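Local atomic coordinates of basic membrane lipoprotein (Brucella melitensis biovar Abortus, PDB entry 3S99), a protein that binds adenine and probably other purines such as guanine, and may serve an ABC-type uptake system for them. Residues 124-129 and 272-277; 97-102 and 118-123; 184-189 and 202-207; 153-158 and 214-219. All blocks are in the same frame, centred on the assembly; numbering follows the deposited sequence.

Interaction 1: 124-129 and 272-277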
loop_
_atom_site.group_PDB
_atom_site.type_symbol
_atom_site.label_atom_id
_atom_site.label_comp_id
_atom_site.label_asym_id
_atom_site.label_seq_id
_atom_site.Cartn_x
_atom_site.Cartn_y
_atom_site.Cartn_z
ATOM N N ASN A 124 -5.292 -9.212 22.535
ATOM C CA ASN A 124 -4.000 -9.703 22.052
ATOM C C ASN A 124 -3.772 -9.539 20.524
ATOM O O ASN A 124 -3.041 -10.338 19.917
ATOM C CB ASN A 124 -3.830 -11.181 22.421
ATOM C CG ASN A 124 -4.795 -12.106 21.667
ATOM O OD1 ASN A 124 -5.874 -11.691 21.236
ATOM N ND2 ASN A 124 -4.403 -13.383 21.529
ATOM N N MET A 125 -4.406 -8.538 19.919
ATOM C CA MET A 125 -4.310 -8.270 18.468
ATOM C C MET A 125 -4.272 -6.748 18.223
ATOM O O MET A 125 -5.191 -6.052 18.622
ATOM C CB MET A 125 -5.534 -8.820 17.730
ATOM C CG MET A 125 -5.481 -8.681 16.215
ATOM S SD MET A 125 -7.062 -9.163 15.490
ATOM C CE MET A 125 -6.862 -8.473 13.837
ATOM N N SER A 126 -3.220 -6.295 17.547
ATOM C CA SER A 126 -3.046 -4.950 17.078
ATOM C C SER A 126 -3.301 -4.904 15.576
ATOM O O SER A 126 -3.260 -5.927 14.876
ATOM C CB SER A 126 -1.626 -4.443 17.393
ATOM O OG SER A 126 -1.444 -4.276 18.784
ATOM N N ALA A 127 -3.554 -3.700 15.098
ATOM C CA ALA A 127 -3.827 -3.423 13.709
ATOM C C ALA A 127 -2.927 -2.297 13.301
ATOM O O ALA A 127 -2.934 -1.207 13.887
ATOM C CB ALA A 127 -5.320 -3.012 13.479
ATOM N N TYR A 128 -2.198 -2.522 12.231
ATOM C CA TYR A 128 -1.286 -1.529 11.762
ATOM C C TYR A 128 -1.554 -1.205 10.311
ATOM O O TYR A 128 -1.427 -2.054 9.420
ATOM C CB TYR A 128 0.155 -1.943 12.082
ATOM C CG TYR A 128 0.697 -3.186 11.340
ATOM C CD1 TYR A 128 0.418 -4.467 11.785
ATOM C CD2 TYR A 128 1.490 -3.050 10.202
ATOM C CE1 TYR A 128 0.917 -5.582 11.118
ATOM C CE2 TYR A 128 1.977 -4.144 9.533
ATOM C CZ TYR A 128 1.704 -5.418 10.007
ATOM O OH TYR A 128 2.207 -6.521 9.356
ATOM N N ASN A 129 -1.958 0.048 10.088
ATOM C CA ASN A 129 -2.340 0.544 8.778
ATOM C C ASN A 129 -1.448 1.723 8.352
ATOM O O ASN A 129 -0.941 2.453 9.201
ATOM C CB ASN A 129 -3.841 0.938 8.829
ATOM C CG ASN A 129 -4.461 1.067 7.448
ATOM O OD1 ASN A 129 -3.819 0.723 6.462
ATOM N ND2 ASN A 129 -5.730 1.541 7.375
ATOM N N LYS A 272 1.124 -3.963 24.196
ATOM C CA LYS A 272 -0.303 -3.819 24.401
ATOM C C LYS A 272 -0.997 -3.569 23.061
ATOM O O LYS A 272 -0.431 -2.913 22.139
ATOM C CB LYS A 272 -0.547 -2.656 25.359
ATOM C CG LYS A 272 -0.041 -2.886 26.800
ATOM C CD LYS A 272 -0.220 -1.625 27.717
ATOM C CE LYS A 272 0.824 -0.564 27.395
ATOM N NZ LYS A 272 2.209 -1.060 27.780
ATOM N N SER A 273 -2.246 -4.029 22.983
ATOM C CA SER A 273 -3.087 -3.890 21.792
ATOM C C SER A 273 -3.289 -2.426 21.430
ATOM O O SER A 273 -3.497 -1.585 22.310
ATOM C CB SER A 273 -4.452 -4.547 22.060
ATOM O OG SER A 273 -5.404 -4.290 21.046
ATOM N N GLN A 274 -3.192 -2.136 20.130
ATOM C CA GLN A 274 -3.339 -0.802 19.586
ATOM C C GLN A 274 -3.775 -0.901 18.130
ATOM O O GLN A 274 -3.443 -1.875 17.406
ATOM C CB GLN A 274 -2.001 -0.021 19.656
ATOM C CG GLN A 274 -0.896 -0.602 18.731
ATOM C CD GLN A 274 0.427 0.101 18.910
ATOM O OE1 GLN A 274 0.661 0.717 19.928
ATOM N NE2 GLN A 274 1.312 -0.040 17.950
ATOM N N ASN A 275 -4.516 0.105 17.706
ATOM C CA ASN A 275 -4.931 0.316 16.322
ATOM C C ASN A 275 -4.303 1.650 15.868
ATOM O O ASN A 275 -4.552 2.726 16.462
ATOM C CB ASN A 275 -6.475 0.344 16.278
ATOM C CG ASN A 275 -7.043 0.874 14.974
ATOM O OD1 ASN A 275 -6.444 1.715 14.290
ATOM N ND2 ASN A 275 -8.242 0.408 14.641
ATOM N N ILE A 276 -3.501 1.585 14.820
ATOM C CA ILE A 276 -2.789 2.768 14.331
ATOM C C ILE A 276 -2.942 2.920 12.821
ATOM O O ILE A 276 -3.031 1.935 12.066
ATOM C CB ILE A 276 -1.264 2.732 14.747
ATOM C CG1 ILE A 276 -0.537 1.491 14.201
ATOM C CG2 ILE A 276 -1.125 2.742 16.248
ATOM C CD1 ILE A 276 0.273 1.753 12.982
ATOM N N TRP A 277 -2.983 4.165 12.380
ATOM C CA TRP A 277 -2.989 4.453 10.974
ATOM C C TRP A 277 -2.032 5.582 10.780
ATOM O O TRP A 277 -2.303 6.733 11.178
ATOM C CB TRP A 277 -4.396 4.807 10.485
ATOM C CG TRP A 277 -4.542 4.782 8.984
ATOM C CD1 TRP A 277 -3.657 4.285 8.073
ATOM C CD2 TRP A 277 -5.673 5.229 8.240
ATOM N NE1 TRP A 277 -4.165 4.398 6.796
ATOM C CE2 TRP A 277 -5.407 4.971 6.870
ATOM C CE3 TRP A 277 -6.890 5.820 8.592
ATOM C CZ2 TRP A 277 -6.314 5.286 5.848
ATOM C CZ3 TRP A 277 -7.820 6.125 7.551
ATOM C CH2 TRP A 277 -7.494 5.876 6.196
#
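Ala127 spends both backbone groups on the neighbouring strand: its N donates to Gln274 O (2.9 Å) and its O accepts from Ile276 N (3.0 Å). It thus bonds to the residues before and after Asn275, its parallel partner, and Asn129 N donates to Ile276 O (2.9 Å); the axes of 125-129 and 275-277 lie 4.9 Å apart. Packing is tightest at the C-terminal end. CG is anti to the backbone N in both Asn129 (chi1 -163°) and Trp277 (chi1 -166°), which lays the Asn129 amide flat over one face of the indole, the planes 3° apart. Asn129 ND2 stands 3.3 Å from Trp277 NE1; both are donors, so this is stacking, not a hydrogen bond. ND2 lies toward the rim of the ring, and the indole N-H bonds to Ala130 O. On the other face of the sheet, Ile276 CD1 rests on Tyr128 CB (3.8 Å), while the tyrosine leads away, its OH hydrogen-bonded to Tyr259 OH. Toward Lys272 the pairing is looser and opens to solvent. Here Ser126 OG accepts from Gln274 N (3.1 Å), and Ser273 OG bonds to Ala122 O and also lies 3.0 Å from Met125 O, a second acceptor for the same proton. Strand 275-278 edges this sheet, 112-116 flanks 125-130 on the other side, helix 98-105 covers Met125, and helix 337-341 packs against Asn129 and Trp277.

Interaction 2: 97-102 and 118-123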
loop_
_atom_site.group_PDB
_atom_site.type_symbol
_atom_site.label_atom_id
_atom_site.label_comp_id
_atom_site.label_asym_id
_atom_site.label_seq_id
_atom_site.Cartn_x
_atom_site.Cartn_y
_atom_site.Cartn_z
ATOM N N TYR A 97 -6.562 -11.131 5.755
ATOM C CA TYR A 97 -6.303 -11.891 6.969
ATOM C C TYR A 97 -6.974 -11.283 8.199
ATOM O O TYR A 97 -6.807 -11.812 9.295
ATOM C CB TYR A 97 -4.804 -11.963 7.263
ATOM C CG TYR A 97 -3.961 -12.605 6.164
ATOM C CD1 TYR A 97 -4.488 -13.584 5.321
ATOM C CD2 TYR A 97 -2.635 -12.223 5.976
ATOM C CE1 TYR A 97 -3.723 -14.154 4.334
ATOM C CE2 TYR A 97 -1.856 -12.822 5.002
ATOM C CZ TYR A 97 -2.414 -13.775 4.186
ATOM O OH TYR A 97 -1.661 -14.367 3.209
ATOM N N MET A 98 -7.743 -10.206 8.029
ATOM C CA MET A 98 -8.346 -9.542 9.197
ATOM C C MET A 98 -9.168 -10.513 10.064
ATOM O O MET A 98 -8.855 -10.755 11.217
ATOM C CB MET A 98 -9.223 -8.361 8.773
ATOM C CG MET A 98 -9.865 -7.651 9.932
ATOM S SD MET A 98 -10.476 -6.000 9.484
ATOM C CE MET A 98 -11.890 -6.445 8.462
ATOM N N ASP A 99 -10.232 -11.037 9.497
ATOM C CA ASP A 99 -11.135 -11.922 10.227
ATOM C C ASP A 99 -10.481 -13.229 10.675
ATOM O O ASP A 99 -10.692 -13.665 11.803
ATOM C CB ASP A 99 -12.416 -12.168 9.391
ATOM C CG ASP A 99 -13.253 -10.916 9.245
ATOM O OD1 ASP A 99 -12.929 -9.905 9.910
ATOM O OD2 ASP A 99 -14.242 -10.941 8.480
ATOM N N PRO A 100 -9.667 -13.850 9.809
ATOM C CA PRO A 100 -8.897 -15.007 10.263
ATOM C C PRO A 100 -8.028 -14.721 11.489
ATOM O O PRO A 100 -7.946 -15.563 12.368
ATOM C CB PRO A 100 -8.024 -15.317 9.062
ATOM C CG PRO A 100 -8.895 -15.010 7.909
ATOM C CD PRO A 100 -9.637 -13.743 8.336
ATOM N N THR A 101 -7.436 -13.518 11.567
ATOM C CA THR A 101 -6.555 -13.193 12.696
ATOM C C THR A 101 -7.378 -12.976 13.969
ATOM O O THR A 101 -6.984 -13.410 15.052
ATOM C CB THR A 101 -5.710 -11.938 12.393
ATOM O OG1 THR A 101 -4.967 -12.126 11.166
ATOM C CG2 THR A 101 -4.764 -11.627 13.557
ATOM N N VAL A 102 -8.518 -12.301 13.839
ATOM C CA VAL A 102 -9.427 -12.102 14.976
ATOM C C VAL A 102 -9.896 -13.467 15.507
ATOM O O VAL A 102 -9.904 -13.706 16.710
ATOM C CB VAL A 102 -10.643 -11.218 14.602
ATOM C CG1 VAL A 102 -11.695 -11.224 15.717
ATOM C CG2 VAL A 102 -10.207 -9.774 14.262
ATOM N N GLY A 118 -5.784 -3.738 8.605
ATOM C CA GLY A 118 -7.140 -3.915 9.068
ATOM C C GLY A 118 -7.518 -2.837 10.097
ATOM O O GLY A 118 -6.668 -2.070 10.502
ATOM N N TYR A 119 -8.779 -2.802 10.496
ATOM C CA TYR A 119 -9.292 -1.872 11.544
ATOM C C TYR A 119 -9.801 -2.612 12.782
ATOM O O TYR A 119 -10.431 -2.008 13.658
ATOM C CB TYR A 119 -10.446 -1.029 10.991
ATOM C CG TYR A 119 -11.527 -1.837 10.325
ATOM C CD1 TYR A 119 -12.516 -2.453 11.073
ATOM C CD2 TYR A 119 -11.553 -2.007 8.944
ATOM C CE1 TYR A 119 -13.505 -3.200 10.477
ATOM C CE2 TYR A 119 -12.549 -2.768 8.336
ATOM C CZ TYR A 119 -13.528 -3.345 9.117
ATOM O OH TYR A 119 -14.529 -4.110 8.571
ATOM N N LYS A 120 -9.569 -3.925 12.851
ATOM C CA LYS A 120 -10.065 -4.714 13.970
ATOM C C LYS A 120 -8.918 -5.045 14.925
ATOM O O LYS A 120 -7.810 -5.360 14.499
ATOM C CB LYS A 120 -10.716 -5.998 13.458
ATOM C CG LYS A 120 -12.100 -5.794 12.782
ATOM C CD LYS A 120 -12.718 -7.122 12.416
ATOM C CE LYS A 120 -14.068 -6.916 11.711
ATOM N NZ LYS A 120 -14.767 -8.219 11.451
ATOM N N THR A 121 -9.174 -4.953 16.222
ATOM C CA THR A 121 -8.217 -5.350 17.244
ATOM C C THR A 121 -8.901 -6.251 18.301
ATOM O O THR A 121 -10.125 -6.450 18.284
ATOM C CB THR A 121 -7.598 -4.093 17.895
ATOM O OG1 THR A 121 -8.632 -3.200 18.317
ATOM C CG2 THR A 121 -6.701 -3.346 16.922
ATOM N N ALA A 122 -8.110 -6.752 19.242
ATOM C CA ALA A 122 -8.565 -7.587 20.325
ATOM C C ALA A 122 -7.566 -7.367 21.469
ATOM O O ALA A 122 -6.506 -6.751 21.249
ATOM C CB ALA A 122 -8.552 -9.106 19.872
ATOM N N ASP A 123 -7.818 -7.922 22.642
ATOM C CA ASP A 123 -6.857 -7.782 23.752
ATOM C C ASP A 123 -5.427 -8.247 23.451
ATOM O O ASP A 123 -4.468 -7.744 24.054
ATOM C CB ASP A 123 -7.387 -8.403 25.046
ATOM C CG ASP A 123 -7.744 -9.896 24.907
ATOM O OD1 ASP A 123 -7.013 -10.608 24.226
ATOM O OD2 ASP A 123 -8.781 -10.361 25.472
#
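Met98 sets its sulfur almost squarely over the middle of the Tyr119 ring, a Met-aromatic contact with SD 4.0 Å from the ring centroid and 9° off the normal. It joins the helix of a beta-alpha-beta unit to the loop after that unit's second strand: helix 98-105 connects the adjacent parallel strands 89-92 and 112-116, and the loop 118-123 folds back against the helix start. The Met98 chain runs extended from the helix and bends only at its last torsion (chi3 72°), which turns the methyl across the same ring, CE 3.6 Å from Tyr119 CZ. Gly118 passes close by the sulfur, its CA 4.0 Å from Met98 SD. Lys120 lies across Met98 at about a right angle; Lys120 CG is 3.7 Å from Met98 SD, and Lys120 CB meets Val102 CG2 at 3.9 Å. The straight lysine chain then carries the ammonium past this apolar patch to a salt bridge near the surface, where Lys120 NZ sits 2.9 Å from Asp99 OD1 and comes from above the carboxylate plane. Strand 125-130 touches the helix through Met125, which packs on Thr101 and Val102. In the first turn, Tyr97 O receives Thr101 N on one face of its carbonyl plane and, on the opposite face, Thr101 OG1 at 2.6 Å.

Interaction 3: 184-189 and 202-207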
loop_
_atom_site.group_PDB
_atom_site.type_symbol
_atom_site.label_atom_id
_atom_site.label_comp_id
_atom_site.label_asym_id
_atom_site.label_seq_id
_atom_site.Cartn_x
_atom_site.Cartn_y
_atom_site.Cartn_z
ATOM N N LYS A 184 -7.652 5.143 -16.690
ATOM C CA LYS A 184 -8.345 3.946 -17.163
ATOM C C LYS A 184 -8.019 2.822 -16.187
ATOM O O LYS A 184 -6.852 2.490 -15.978
ATOM C CB LYS A 184 -7.891 3.572 -18.572
ATOM C CG LYS A 184 -8.248 4.604 -19.667
ATOM C CD LYS A 184 -8.340 3.943 -21.058
ATOM C CE LYS A 184 -8.830 4.894 -22.138
ATOM N NZ LYS A 184 -7.719 5.707 -22.702
ATOM N N VAL A 185 -9.044 2.242 -15.571
ATOM C CA VAL A 185 -8.836 1.232 -14.549
ATOM C C VAL A 185 -9.138 -0.148 -15.067
ATOM O O VAL A 185 -10.192 -0.365 -15.667
ATOM C CB VAL A 185 -9.731 1.477 -13.329
ATOM C CG1 VAL A 185 -9.470 0.429 -12.252
ATOM C CG2 VAL A 185 -9.514 2.881 -12.796
ATOM N N ILE A 186 -8.222 -1.081 -14.827
ATOM C CA ILE A 186 -8.498 -2.502 -15.056
ATOM C C ILE A 186 -8.343 -3.231 -13.732
ATOM O O ILE A 186 -7.341 -3.023 -13.052
ATOM C CB ILE A 186 -7.544 -3.127 -16.095
ATOM C CG1 ILE A 186 -7.836 -2.552 -17.482
ATOM C CG2 ILE A 186 -7.721 -4.675 -16.124
ATOM C CD1 ILE A 186 -7.048 -3.223 -18.638
ATOM N N TRP A 187 -9.332 -4.050 -13.357
ATOM C CA TRP A 187 -9.273 -4.799 -12.083
ATOM C C TRP A 187 -8.684 -6.183 -12.309
ATOM O O TRP A 187 -9.109 -6.875 -13.178
ATOM C CB TRP A 187 -10.670 -4.912 -11.449
ATOM C CG TRP A 187 -11.124 -3.605 -10.951
ATOM C CD1 TRP A 187 -11.952 -2.743 -11.579
ATOM C CD2 TRP A 187 -10.721 -2.974 -9.738
ATOM N NE1 TRP A 187 -12.112 -1.602 -10.829
ATOM C CE2 TRP A 187 -11.376 -1.727 -9.681
ATOM C CE3 TRP A 187 -9.875 -3.346 -8.681
ATOM C CZ2 TRP A 187 -11.199 -0.827 -8.610
ATOM C CZ3 TRP A 187 -9.725 -2.476 -7.605
ATOM C CH2 TRP A 187 -10.372 -1.215 -7.588
ATOM N N VAL A 188 -7.698 -6.557 -11.502
ATOM C CA VAL A 188 -7.055 -7.886 -11.548
ATOM C C VAL A 188 -7.841 -8.896 -10.697
ATOM O O VAL A 188 -7.818 -10.105 -10.944
ATOM C CB VAL A 188 -5.579 -7.754 -11.005
ATOM C CG1 VAL A 188 -4.904 -9.143 -10.760
ATOM C CG2 VAL A 188 -4.759 -6.940 -11.971
ATOM N N ASN A 189 -8.505 -8.372 -9.667
ATOM C CA ASN A 189 -9.319 -9.124 -8.719
ATOM C C ASN A 189 -8.529 -9.995 -7.743
ATOM O O ASN A 189 -9.088 -10.907 -7.128
ATOM C CB ASN A 189 -10.431 -9.908 -9.430
ATOM C CG ASN A 189 -11.371 -8.997 -10.195
ATOM O OD1 ASN A 189 -11.691 -7.892 -9.744
ATOM N ND2 ASN A 189 -11.823 -9.456 -11.353
ATOM N N LYS A 202 -0.401 -4.374 -20.514
ATOM C CA LYS A 202 -0.367 -4.430 -21.958
ATOM C C LYS A 202 -1.669 -3.870 -22.532
ATOM O O LYS A 202 -1.652 -3.069 -23.460
ATOM C CB LYS A 202 -0.149 -5.857 -22.440
ATOM C CG LYS A 202 1.211 -6.459 -22.045
ATOM C CD LYS A 202 1.323 -7.927 -22.509
ATOM C CE LYS A 202 2.572 -8.645 -21.979
ATOM N NZ LYS A 202 2.706 -10.042 -22.519
ATOM N N ALA A 203 -2.805 -4.273 -21.978
ATOM C CA ALA A 203 -4.078 -3.748 -22.450
ATOM C C ALA A 203 -4.151 -2.230 -22.246
ATOM O O ALA A 203 -4.633 -1.525 -23.113
ATOM C CB ALA A 203 -5.226 -4.429 -21.753
ATOM N N LEU A 204 -3.672 -1.718 -21.114
ATOM C CA LEU A 204 -3.745 -0.256 -20.875
ATOM C C LEU A 204 -2.822 0.526 -21.810
ATOM O O LEU A 204 -3.209 1.562 -22.329
ATOM C CB LEU A 204 -3.459 0.081 -19.408
ATOM C CG LEU A 204 -4.526 -0.417 -18.444
ATOM C CD1 LEU A 204 -3.985 -0.381 -16.988
ATOM C CD2 LEU A 204 -5.790 0.418 -18.614
ATOM N N ILE A 205 -1.603 0.033 -22.016
ATOM C CA ILE A 205 -0.658 0.667 -22.943
ATOM C C ILE A 205 -1.165 0.562 -24.380
ATOM O O ILE A 205 -1.043 1.517 -25.136
ATOM C CB ILE A 205 0.773 0.065 -22.812
ATOM C CG1 ILE A 205 1.348 0.365 -21.410
ATOM C CG2 ILE A 205 1.701 0.641 -23.841
ATOM C CD1 ILE A 205 2.304 -0.708 -20.896
ATOM N N ASP A 206 -1.765 -0.571 -24.748
ATOM C CA ASP A 206 -2.339 -0.714 -26.103
ATOM C C ASP A 206 -3.487 0.266 -26.298
ATOM O O ASP A 206 -3.715 0.704 -27.409
ATOM C CB ASP A 206 -2.841 -2.133 -26.391
ATOM C CG ASP A 206 -1.713 -3.160 -26.478
ATOM O OD1 ASP A 206 -0.523 -2.786 -26.569
ATOM O OD2 ASP A 206 -2.033 -4.363 -26.458
ATOM N N GLN A 207 -4.199 0.597 -25.215
ATOM C CA GLN A 207 -5.306 1.551 -25.280
ATOM C C GLN A 207 -4.847 3.025 -25.202
ATOM O O GLN A 207 -5.688 3.920 -25.160
ATOM C CB GLN A 207 -6.321 1.282 -24.159
ATOM C CG GLN A 207 -7.113 -0.025 -24.292
ATOM C CD GLN A 207 -7.835 -0.382 -23.008
ATOM O OE1 GLN A 207 -8.425 0.481 -22.365
ATOM N NE2 GLN A 207 -7.775 -1.656 -22.616
#
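Ile186 has CG1 anti to its own carbonyl carbon (chi1 -69°) and CD1 anti to CA, an extended branch that reaches from strand 184-187 to the helix. Its CD1 ends 3.8 Å from Ala203 CB and equally 3.8 Å from Leu204 CG. Leu204 comes the other way: the isoleucine and leucine chains run antiparallel alongside one another, and Leu204 CD2 settles 3.8 Å from Ile186 CG1 and 3.5 Å from Lys184 O. The result is apolar packing of strand against helix, with axes 9.5 Å apart and nearly antiparallel (159°), as in a beta-alpha-beta unit. At the solvent margin Lys184 and Gln207 continue the contact. The aliphatic part of the lysine passes the glutamine amide, CD 3.7 Å from Gln207 OE1, and a turn about CD-CE (chi4 84°) brings Lys184 NZ to 3.7 Å from Gln207 O. Strand 182-187 is the edge of its sheet, and helix 194-206 carries the chain over neighbouring strand 151-156, where Leu204 also touches Ile155, to strand 211-214. Helix 220-227 packs on Lys202 and Ile205, while Trp187 turns to helix 161-175.

Interaction 4: 153-158 and 214-219. With ADE (adenine), chain T.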
loop_
_atom_site.group_PDB
_atom_site.type_symbol
_atom_site.label_atom_id
_atom_site.label_comp_id
_atom_site.label_asym_id
_atom_site.label_seq_id
_atom_site.Cartn_x
_atom_site.Cartn_y
_atom_site.Cartn_z
ATOM N N GLY A 153 -2.860 4.665 -16.867
ATOM C CA GLY A 153 -3.430 3.330 -16.652
ATOM C C GLY A 153 -3.308 2.914 -15.212
ATOM O O GLY A 153 -2.244 3.006 -14.616
ATOM N N TYR A 154 -4.401 2.465 -14.629
ATOM C CA TYR A 154 -4.392 2.102 -13.214
ATOM C C TYR A 154 -4.797 0.643 -13.070
ATOM O O TYR A 154 -5.883 0.245 -13.479
ATOM C CB TYR A 154 -5.335 3.018 -12.451
ATOM C CG TYR A 154 -4.977 3.260 -11.003
ATOM C CD1 TYR A 154 -4.999 2.227 -10.062
ATOM C CD2 TYR A 154 -4.699 4.556 -10.548
ATOM C CE1 TYR A 154 -4.650 2.479 -8.708
ATOM C CE2 TYR A 154 -4.362 4.807 -9.212
ATOM C CZ TYR A 154 -4.350 3.759 -8.300
ATOM O OH TYR A 154 -4.060 4.020 -6.972
ATOM N N ILE A 155 -3.910 -0.153 -12.498
ATOM C CA ILE A 155 -4.138 -1.603 -12.359
ATOM C C ILE A 155 -4.622 -1.859 -10.933
ATOM O O ILE A 155 -3.841 -1.798 -9.982
ATOM C CB ILE A 155 -2.892 -2.397 -12.671
ATOM C CG1 ILE A 155 -2.461 -2.104 -14.100
ATOM C CG2 ILE A 155 -3.129 -3.936 -12.457
ATOM C CD1 ILE A 155 -1.104 -2.664 -14.476
ATOM N N GLY A 156 -5.926 -2.103 -10.796
ATOM C CA GLY A 156 -6.534 -2.291 -9.509
ATOM C C GLY A 156 -6.431 -3.740 -9.101
ATOM O O GLY A 156 -6.390 -4.636 -9.948
ATOM N N SER A 157 -6.367 -3.964 -7.793
ATOM C CA SER A 157 -6.365 -5.311 -7.213
ATOM C C SER A 157 -7.803 -5.717 -6.952
ATOM O O SER A 157 -8.471 -6.250 -7.842
ATOM C CB SER A 157 -5.552 -5.311 -5.907
ATOM O OG SER A 157 -5.721 -4.086 -5.162
ATOM N N VAL A 158 -8.277 -5.413 -5.742
ATOM C CA VAL A 158 -9.655 -5.664 -5.348
ATOM C C VAL A 158 -10.203 -4.331 -4.863
ATOM O O VAL A 158 -9.473 -3.553 -4.265
ATOM C CB VAL A 158 -9.769 -6.717 -4.208
ATOM C CG1 VAL A 158 -9.579 -8.163 -4.750
ATOM C CG2 VAL A 158 -8.775 -6.447 -3.132
ATOM N N GLN A 214 -0.216 1.045 -10.200
ATOM C CA GLN A 214 -0.914 -0.171 -9.728
ATOM C C GLN A 214 -1.184 -0.212 -8.238
ATOM O O GLN A 214 -0.502 0.451 -7.464
ATOM C CB GLN A 214 -0.107 -1.416 -10.082
ATOM C CG GLN A 214 1.092 -1.616 -9.167
ATOM C CD GLN A 214 2.049 -2.629 -9.683
ATOM O OE1 GLN A 214 2.491 -2.553 -10.845
ATOM N NE2 GLN A 214 2.417 -3.582 -8.825
ATOM N N HIS A 215 -2.176 -1.022 -7.850
ATOM C CA HIS A 215 -2.338 -1.440 -6.455
ATOM C C HIS A 215 -2.264 -2.959 -6.283
ATOM O O HIS A 215 -2.803 -3.526 -5.326
ATOM C CB HIS A 215 -3.648 -0.910 -5.905
ATOM C CG HIS A 215 -3.636 -0.665 -4.428
ATOM N ND1 HIS A 215 -4.085 0.521 -3.871
ATOM C CD2 HIS A 215 -3.298 -1.467 -3.387
ATOM C CE1 HIS A 215 -3.991 0.444 -2.553
ATOM N NE2 HIS A 215 -3.541 -0.758 -2.230
ATOM N N THR A 216 -1.584 -3.614 -7.220
ATOM C CA THR A 216 -1.229 -5.029 -7.098
ATOM C C THR A 216 0.235 -5.139 -6.627
ATOM O O THR A 216 0.952 -4.124 -6.513
ATOM C CB THR A 216 -1.434 -5.716 -8.436
ATOM O OG1 THR A 216 -0.632 -5.049 -9.439
ATOM C CG2 THR A 216 -2.957 -5.694 -8.817
ATOM N N ASP A 217 0.671 -6.362 -6.349
ATOM C CA ASP A 217 1.852 -6.622 -5.504
ATOM C C ASP A 217 3.176 -6.797 -6.236
ATOM O O ASP A 217 4.238 -6.723 -5.617
ATOM C CB ASP A 217 1.581 -7.877 -4.649
ATOM C CG ASP A 217 0.511 -7.644 -3.565
ATOM O OD1 ASP A 217 0.031 -6.475 -3.438
ATOM O OD2 ASP A 217 0.181 -8.624 -2.812
ATOM N N SER A 218 3.131 -7.044 -7.546
ATOM C CA SER A 218 4.324 -7.539 -8.225
ATOM C C SER A 218 4.945 -6.519 -9.162
ATOM O O SER A 218 4.345 -5.488 -9.474
ATOM C CB SER A 218 4.028 -8.832 -9.017
ATOM O OG SER A 218 3.588 -8.510 -10.315
ATOM N N THR A 219 6.142 -6.843 -9.621
ATOM C CA THR A 219 6.831 -6.062 -10.662
ATOM C C THR A 219 6.392 -6.371 -12.104
ATOM O O THR A 219 7.023 -5.865 -13.035
ATOM C CB THR A 219 8.331 -6.322 -10.646
ATOM O OG1 THR A 219 8.538 -7.735 -10.627
ATOM C CG2 THR A 219 8.978 -5.696 -9.428
HETATM N N9 ADE T . -3.483 -5.835 2.127
HETATM C C8 ADE T . -3.642 -4.467 2.165
HETATM N N7 ADE T . -3.040 -3.815 1.200
HETATM C C5 ADE T . -2.464 -4.883 0.503
HETATM C C6 ADE T . -1.696 -4.857 -0.629
HETATM N N6 ADE T . -1.421 -3.651 -1.145
HETATM N N1 ADE T . -1.240 -6.052 -1.127
HETATM C C2 ADE T . -1.580 -7.191 -0.499
HETATM N N3 ADE T . -2.319 -7.340 0.601
HETATM C C4 ADE T . -2.720 -6.123 1.035
HETATM O O HOH W 1 -5.085 2.558 -5.233
#
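His215 N donates to Ile155 O in a short, straight bond (2.8 Å, 170°), and Ser157 OG reaches His215 O at 3.0 Å from above the carbonyl plane. A water joins Tyr154 OH (2.5 Å) to His215 ND1 (2.6 Å), the latter in the plane of the imidazole; with Glu162 on NE2, both ring nitrogens have partners that should fix its rotation. Gln214 NE2 holds the following loop, donating to both Thr216 O and Ser218 O, each in or near its amide plane. Strands 151-156 and 211-214 run parallel here, and the adenine pocket forms at their C-terminal ends, as in the lobes of periplasmic binding proteins. Asp217 OD1 lies 2.7 Å from adenine N1, and adenine N6 meets the edge of the imidazole, 3.6 Å from His215 CD2. Ser94 also bonds the base. Behind the pocket, Ile155 CB packs on Gln214 CB (3.9 Å), and Thr216 CG2 presses on Ser157 CA (3.8 Å).

From the N terminus, interaction 2 closes first, a short loop made by helix 98-105 and strand 112-116. Interaction 1 opens immediately afterwards at 124 and closes only at 272-277, where the chain returns to add the edge strand of the first sheet. Within that long excursion lie five of the six strands of the second sheet; 285-287 follows later. Interaction 4 spans 153 to 219, and interaction 3 (184-207) falls wholly inside it. None of the loops cross. Interactions 1 and 2 touch and belong to one lobe; interactions 3 and 4 share neighbouring strands 182-187 and 151-156 in the other. The centres of interactions 1 and 4 are about 26 Å apart, and adenine binds between the lobes.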